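Local coordinates for separin (Saccharomyces cerevisiae, PDB 5U1T), which cleaves the Scc1 subunit of cohesin at the onset of anaphase as a caspase-like cysteine protease, and is held inactive by securin for most of the cell cycle, at residues 438-443 / 483-488; 394-399 / 413-418. All blocks are in the same frame, centred on the assembly; numbering follows the deposited sequence.

Contact 1 (438-443 / 483-488); sequences FEKFIS and HCFTRL
Glu439 reaches across from helix 431-444 and divides its carboxylate between two basic side chains of the 483-488 segment. His483 ND1 donates to Glu439 OE1 at 3.1 Å (N-H...O angle 150°); the oxygen lies at the edge of the imidazole, near its plane, and is met on its syn side, though from out of the carboxylate plane, while carboxylate and ring stand 78° apart. The other oxygen, Glu439 OE2, lies 3.1 Å from Arg487 NH1, well out of the guanidinium plane, a salt bridge with no N-H directed at it. With CG anti to the backbone nitrogen (chi1 -178°), Glu439 also lays this carbon over one face of the guanidinium. Arg487, its chain turned about the CG-CD bond, makes two weak hydrogen bonds to Ser443 OG, from NE at 2.8 Å and from NH2. That hydroxyl donates to Glu439 O, 2.9 Å away, which also accepts the helical Ser443 N from its opposite face. Beneath the polar group, Ile442 CD1 packs on Cys484 CB at 3.6 Å, and Phe455 of helix 448-458 touches Cys484 and Leu488. An alanine at Glu439 would remove the carboxylate and is likely to leave His483 ND1 without this acceptor and Arg487 without this counter-charge. The shared carboxylate would be expected to favour a protonated His483; charge and hydrogen bonds probably join helix 431-444 to the 483-488 segment over an apolar base.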
loop_
_atom_site.group_PDB
_atom_site.type_symbol
_atom_site.label_atom_id
_atom_site.label_comp_id
_atom_site.label_asym_id
_atom_site.label_seq_id
_atom_site.Cartn_x
_atom_site.Cartn_y
_atom_site.Cartn_z
ATOM N N PHE A 438 24.583 20.550 -24.189
ATOM C CA PHE A 438 25.460 20.958 -23.111
ATOM C C PHE A 438 25.802 19.756 -22.248
ATOM O O PHE A 438 26.865 19.706 -21.630
ATOM C CB PHE A 438 24.832 22.090 -22.293
ATOM C CG PHE A 438 25.372 23.479 -22.651
ATOM C CD1 PHE A 438 26.493 24.001 -22.008
ATOM C CD2 PHE A 438 24.763 24.249 -23.627
ATOM C CE1 PHE A 438 26.983 25.259 -22.322
ATOM C CE2 PHE A 438 25.251 25.512 -23.950
ATOM C CZ PHE A 438 26.364 26.016 -23.298
ATOM N N GLU A 439 24.918 18.767 -22.240
ATOM C CA GLU A 439 25.259 17.488 -21.647
ATOM C C GLU A 439 26.517 16.919 -22.314
ATOM O O GLU A 439 27.437 16.486 -21.628
ATOM C CB GLU A 439 24.101 16.505 -21.765
ATOM C CG GLU A 439 24.388 15.177 -21.114
ATOM C CD GLU A 439 23.122 14.396 -20.815
ATOM O OE1 GLU A 439 22.165 14.498 -21.614
ATOM O OE2 GLU A 439 23.075 13.688 -19.779
ATOM N N LYS A 440 26.582 16.946 -23.641
ATOM C CA LYS A 440 27.717 16.329 -24.321
ATOM C C LYS A 440 28.995 17.155 -24.129
ATOM O O LYS A 440 30.063 16.575 -23.926
ATOM C CB LYS A 440 27.413 16.111 -25.812
ATOM C CG LYS A 440 26.078 15.385 -26.061
ATOM C CD LYS A 440 26.142 14.237 -27.103
ATOM C CE LYS A 440 25.116 13.125 -26.766
ATOM N NZ LYS A 440 25.200 11.899 -27.671
ATOM N N PHE A 441 28.887 18.492 -24.180
ATOM C CA PHE A 441 30.013 19.388 -23.850
ATOM C C PHE A 441 30.575 19.058 -22.469
ATOM O O PHE A 441 31.753 18.726 -22.337
ATOM C CB PHE A 441 29.608 20.876 -23.861
ATOM C CG PHE A 441 28.968 21.341 -25.141
ATOM C CD1 PHE A 441 29.173 20.668 -26.336
ATOM C CD2 PHE A 441 28.159 22.464 -25.142
ATOM C CE1 PHE A 441 28.572 21.102 -27.495
ATOM C CE2 PHE A 441 27.556 22.900 -26.305
ATOM C CZ PHE A 441 27.762 22.215 -27.478
ATOM N N ILE A 442 29.713 19.152 -21.451
ATOM C CA ILE A 442 30.121 18.959 -20.066
ATOM C C ILE A 442 30.853 17.643 -19.923
ATOM O O ILE A 442 31.937 17.587 -19.354
ATOM C CB ILE A 442 28.930 19.010 -19.106
ATOM C CG1 ILE A 442 28.351 20.421 -19.095
ATOM C CG2 ILE A 442 29.370 18.638 -17.702
ATOM C CD1 ILE A 442 27.052 20.545 -18.364
ATOM N N SER A 443 30.280 16.598 -20.499
ATOM C CA SER A 443 30.923 15.302 -20.538
ATOM C C SER A 443 32.320 15.352 -21.151
ATOM O O SER A 443 33.199 14.608 -20.734
ATOM C CB SER A 443 30.056 14.326 -21.316
ATOM O OG SER A 443 28.806 14.162 -20.667
ATOM N N HIS A 483 20.269 16.239 -16.696
ATOM C CA HIS A 483 21.221 15.929 -17.764
ATOM C C HIS A 483 22.612 16.541 -17.597
ATOM O O HIS A 483 23.551 16.124 -18.282
ATOM C CB HIS A 483 20.662 16.375 -19.114
ATOM C CG HIS A 483 19.391 15.687 -19.500
ATOM N ND1 HIS A 483 19.343 14.679 -20.441
ATOM C CD2 HIS A 483 18.115 15.866 -19.081
ATOM C CE1 HIS A 483 18.096 14.269 -20.583
ATOM N NE2 HIS A 483 17.330 14.972 -19.768
ATOM N N CYS A 484 22.742 17.529 -16.711
ATOM C CA CYS A 484 23.957 18.335 -16.639
ATOM C C CYS A 484 24.511 18.489 -15.232
ATOM O O CYS A 484 25.680 18.191 -15.003
ATOM C CB CYS A 484 23.708 19.721 -17.236
ATOM S SG CYS A 484 23.441 19.736 -19.029
ATOM N N PHE A 485 23.688 18.959 -14.300
ATOM C CA PHE A 485 24.141 19.250 -12.941
ATOM C C PHE A 485 24.705 18.021 -12.249
ATOM O O PHE A 485 25.720 18.095 -11.577
ATOM C CB PHE A 485 22.998 19.836 -12.120
ATOM C CG PHE A 485 23.339 20.083 -10.688
ATOM C CD1 PHE A 485 24.050 21.199 -10.316
ATOM C CD2 PHE A 485 22.921 19.202 -9.700
ATOM C CE1 PHE A 485 24.356 21.432 -8.994
ATOM C CE2 PHE A 485 23.216 19.426 -8.374
ATOM C CZ PHE A 485 23.945 20.538 -8.017
ATOM N N THR A 486 24.051 16.886 -12.439
ATOM C CA THR A 486 24.425 15.628 -11.776
ATOM C C THR A 486 25.794 15.092 -12.224
ATOM O O THR A 486 26.452 14.334 -11.504
ATOM C CB THR A 486 23.376 14.559 -12.048
ATOM O OG1 THR A 486 23.192 14.457 -13.469
ATOM C CG2 THR A 486 22.051 14.920 -11.380
ATOM N N ARG A 487 26.213 15.506 -13.416
ATOM C CA ARG A 487 27.545 15.196 -13.933
ATOM C C ARG A 487 28.649 16.003 -13.259
ATOM O O ARG A 487 29.827 15.736 -13.459
ATOM C CB ARG A 487 27.593 15.450 -15.436
ATOM C CG ARG A 487 26.427 14.849 -16.150
ATOM C CD ARG A 487 26.507 15.107 -17.619
ATOM N NE ARG A 487 27.206 14.034 -18.315
ATOM C CZ ARG A 487 26.672 12.841 -18.559
ATOM N NH1 ARG A 487 25.431 12.572 -18.141
ATOM N NH2 ARG A 487 27.380 11.916 -19.210
ATOM N N LEU A 488 28.281 17.006 -12.476
ATOM C CA LEU A 488 29.299 17.859 -11.881
ATOM C C LEU A 488 29.814 17.267 -10.598
ATOM O O LEU A 488 30.878 17.654 -10.118
ATOM C CB LEU A 488 28.751 19.250 -11.618
ATOM C CG LEU A 488 28.249 19.954 -12.866
ATOM C CD1 LEU A 488 27.550 21.214 -12.423
ATOM C CD2 LEU A 488 29.398 20.233 -13.815
#

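Contact 2 (394-399 / 413-418); sequences IISVLF and KTANLE
Two consecutive helices of the helical region, 388-404 and 408-425, pack here as a buried, almost wholly apolar antiparallel pair. Their short segments run at 164° to each other with axes 8.9 Å apart, and Leu398 and Thr414 bring the backbones closest, their CA atoms 5.6 Å apart. Thr414 points its side chain at the neighbouring helix. Its OG1 lies 3.2 Å from Leu398 CB but makes no hydrogen bond across the interface, being bonded instead to Phe410 O within its own helix; its CG2 packs against Ile395 CG2 and Phe399 CB. One turn along, Leu417 holds CG anti to the backbone nitrogen (chi1 -171°), placing its branch against Ile395 CG1, which approaches Leu417 CG to 3.7 Å. The CD2 methyl of the same leucine meets Leu398 CD1 at 3.7 Å, the two side chains crossing at about a right angle. The other branch of Leu398 reaches the aliphatic part of Lys413, CD2 lying 3.9 Å from Lys413 CD. Ile395 extends its CD1 past the leucine to Glu418, whose chain is bent about the CB-CG bond; the carboxylate is buried, and Glu418 OE1 forms a salt bridge with Lys437 of helix 431-444. Leu375 of helix 365-384 covers Leu398, and an apolar side chain of another protein packs on Phe399. Joined by a short turn, the pair forms a helical hairpin, the unit from which alpha-solenoids, stacks of antiparallel helix pairs, are built.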
loop_
_atom_site.group_PDB
_atom_site.type_symbol
_atom_site.label_atom_id
_atom_site.label_comp_id
_atom_site.label_asym_id
_atom_site.label_seq_id
_atom_site.Cartn_x
_atom_site.Cartn_y
_atom_site.Cartn_z
ATOM N N ILE A 394 28.839 24.731 -37.475
ATOM C CA ILE A 394 30.066 25.408 -37.056
ATOM C C ILE A 394 30.315 25.210 -35.569
ATOM O O ILE A 394 31.463 25.154 -35.133
ATOM C CB ILE A 394 30.017 26.916 -37.383
ATOM C CG1 ILE A 394 29.640 27.093 -38.846
ATOM C CG2 ILE A 394 31.356 27.595 -37.089
ATOM C CD1 ILE A 394 29.690 28.488 -39.305
ATOM N N ILE A 395 29.235 25.099 -34.800
ATOM C CA ILE A 395 29.319 24.698 -33.401
ATOM C C ILE A 395 29.870 23.285 -33.301
ATOM O O ILE A 395 30.685 22.982 -32.426
ATOM C CB ILE A 395 27.946 24.758 -32.705
ATOM C CG1 ILE A 395 27.404 26.182 -32.753
ATOM C CG2 ILE A 395 28.053 24.285 -31.264
ATOM C CD1 ILE A 395 26.067 26.331 -32.124
ATOM N N SER A 396 29.429 22.427 -34.217
ATOM C CA SER A 396 29.879 21.041 -34.237
ATOM C C SER A 396 31.389 20.954 -34.476
ATOM O O SER A 396 32.096 20.235 -33.766
ATOM C CB SER A 396 29.118 20.240 -35.302
ATOM O OG SER A 396 27.865 19.788 -34.813
ATOM N N VAL A 397 31.888 21.697 -35.461
ATOM C CA VAL A 397 33.305 21.634 -35.799
ATOM C C VAL A 397 34.151 22.162 -34.641
ATOM O O VAL A 397 35.165 21.565 -34.285
ATOM C CB VAL A 397 33.605 22.407 -37.097
ATOM C CG1 VAL A 397 35.110 22.476 -37.365
ATOM C CG2 VAL A 397 32.892 21.736 -38.253
ATOM N N LEU A 398 33.712 23.257 -34.034
ATOM C CA LEU A 398 34.380 23.785 -32.852
ATOM C C LEU A 398 34.433 22.733 -31.753
ATOM O O LEU A 398 35.478 22.543 -31.124
ATOM C CB LEU A 398 33.676 25.049 -32.343
ATOM C CG LEU A 398 33.982 26.366 -33.063
ATOM C CD1 LEU A 398 33.032 27.439 -32.596
ATOM C CD2 LEU A 398 35.416 26.769 -32.805
ATOM N N PHE A 399 33.318 22.040 -31.530
ATOM C CA PHE A 399 33.276 21.031 -30.484
ATOM C C PHE A 399 34.260 19.902 -30.741
ATOM O O PHE A 399 34.902 19.395 -29.821
ATOM C CB PHE A 399 31.884 20.437 -30.338
ATOM C CG PHE A 399 31.863 19.215 -29.478
ATOM C CD1 PHE A 399 31.963 19.327 -28.098
ATOM C CD2 PHE A 399 31.787 17.952 -30.041
ATOM C CE1 PHE A 399 31.965 18.195 -27.288
ATOM C CE2 PHE A 399 31.788 16.823 -29.241
ATOM C CZ PHE A 399 31.881 16.946 -27.861
ATOM N N LYS A 413 34.622 28.113 -26.361
ATOM C CA LYS A 413 34.172 28.804 -27.560
ATOM C C LYS A 413 32.925 28.125 -28.135
ATOM O O LYS A 413 32.015 28.778 -28.640
ATOM C CB LYS A 413 35.289 28.872 -28.606
ATOM C CG LYS A 413 35.194 30.107 -29.493
ATOM C CD LYS A 413 36.076 30.016 -30.717
ATOM C CE LYS A 413 35.983 31.297 -31.584
ATOM N NZ LYS A 413 34.558 31.616 -31.955
ATOM N N THR A 414 32.883 26.807 -28.033
ATOM C CA THR A 414 31.738 26.035 -28.491
ATOM C C THR A 414 30.462 26.356 -27.699
ATOM O O THR A 414 29.437 26.704 -28.287
ATOM C CB THR A 414 32.037 24.529 -28.395
ATOM O OG1 THR A 414 33.146 24.217 -29.253
ATOM C CG2 THR A 414 30.801 23.690 -28.781
ATOM N N ALA A 415 30.534 26.228 -26.374
ATOM C CA ALA A 415 29.438 26.583 -25.476
ATOM C C ALA A 415 28.849 27.949 -25.799
ATOM O O ALA A 415 27.636 28.113 -25.944
ATOM C CB ALA A 415 29.923 26.556 -24.025
ATOM N N ASN A 416 29.716 28.942 -25.921
ATOM C CA ASN A 416 29.242 30.296 -26.128
ATOM C C ASN A 416 28.555 30.498 -27.465
ATOM O O ASN A 416 27.589 31.240 -27.555
ATOM C CB ASN A 416 30.382 31.279 -25.979
ATOM C CG ASN A 416 29.921 32.591 -25.426
ATOM O OD1 ASN A 416 28.930 32.659 -24.708
ATOM N ND2 ASN A 416 30.626 33.655 -25.773
ATOM N N LEU A 417 29.042 29.832 -28.503
ATOM C CA LEU A 417 28.412 29.957 -29.807
ATOM C C LEU A 417 27.034 29.329 -29.764
ATOM O O LEU A 417 26.087 29.831 -30.381
ATOM C CB LEU A 417 29.260 29.306 -30.888
ATOM C CG LEU A 417 28.779 29.570 -32.312
ATOM C CD1 LEU A 417 28.546 31.037 -32.507
ATOM C CD2 LEU A 417 29.796 29.057 -33.294
ATOM N N GLU A 418 26.942 28.217 -29.035
ATOM C CA GLU A 418 25.677 27.554 -28.762
ATOM C C GLU A 418 24.705 28.535 -28.113
ATOM O O GLU A 418 23.598 28.748 -28.607
ATOM C CB GLU A 418 25.903 26.330 -27.861
ATOM C CG GLU A 418 24.689 25.447 -27.682
ATOM C CD GLU A 418 24.007 25.126 -29.013
ATOM O OE1 GLU A 418 24.625 24.451 -29.873
ATOM O OE2 GLU A 418 22.845 25.559 -29.203
#

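Contact 2 closes before contact 1 opens, so the two follow in series along the chain, with centres 16 Å apart on the same side of the molecule's centre. Helix 431-444, which carries the 438-443 segment, comes directly after helix 408-425 and lies between the two interfaces. It turns Phe438 and Phe441 toward contact 2: Phe441 CD1 is 3.6 Å from Phe399 CD1, and Phe438 CZ comes equally close to Ala415 O. The helix therefore presents a largely aromatic side to the earlier hairpin and a mixed polar and apolar side to the 483-488 segment. It thus links the two within the helical region, away from the probable catalytic cysteine, Cys1497.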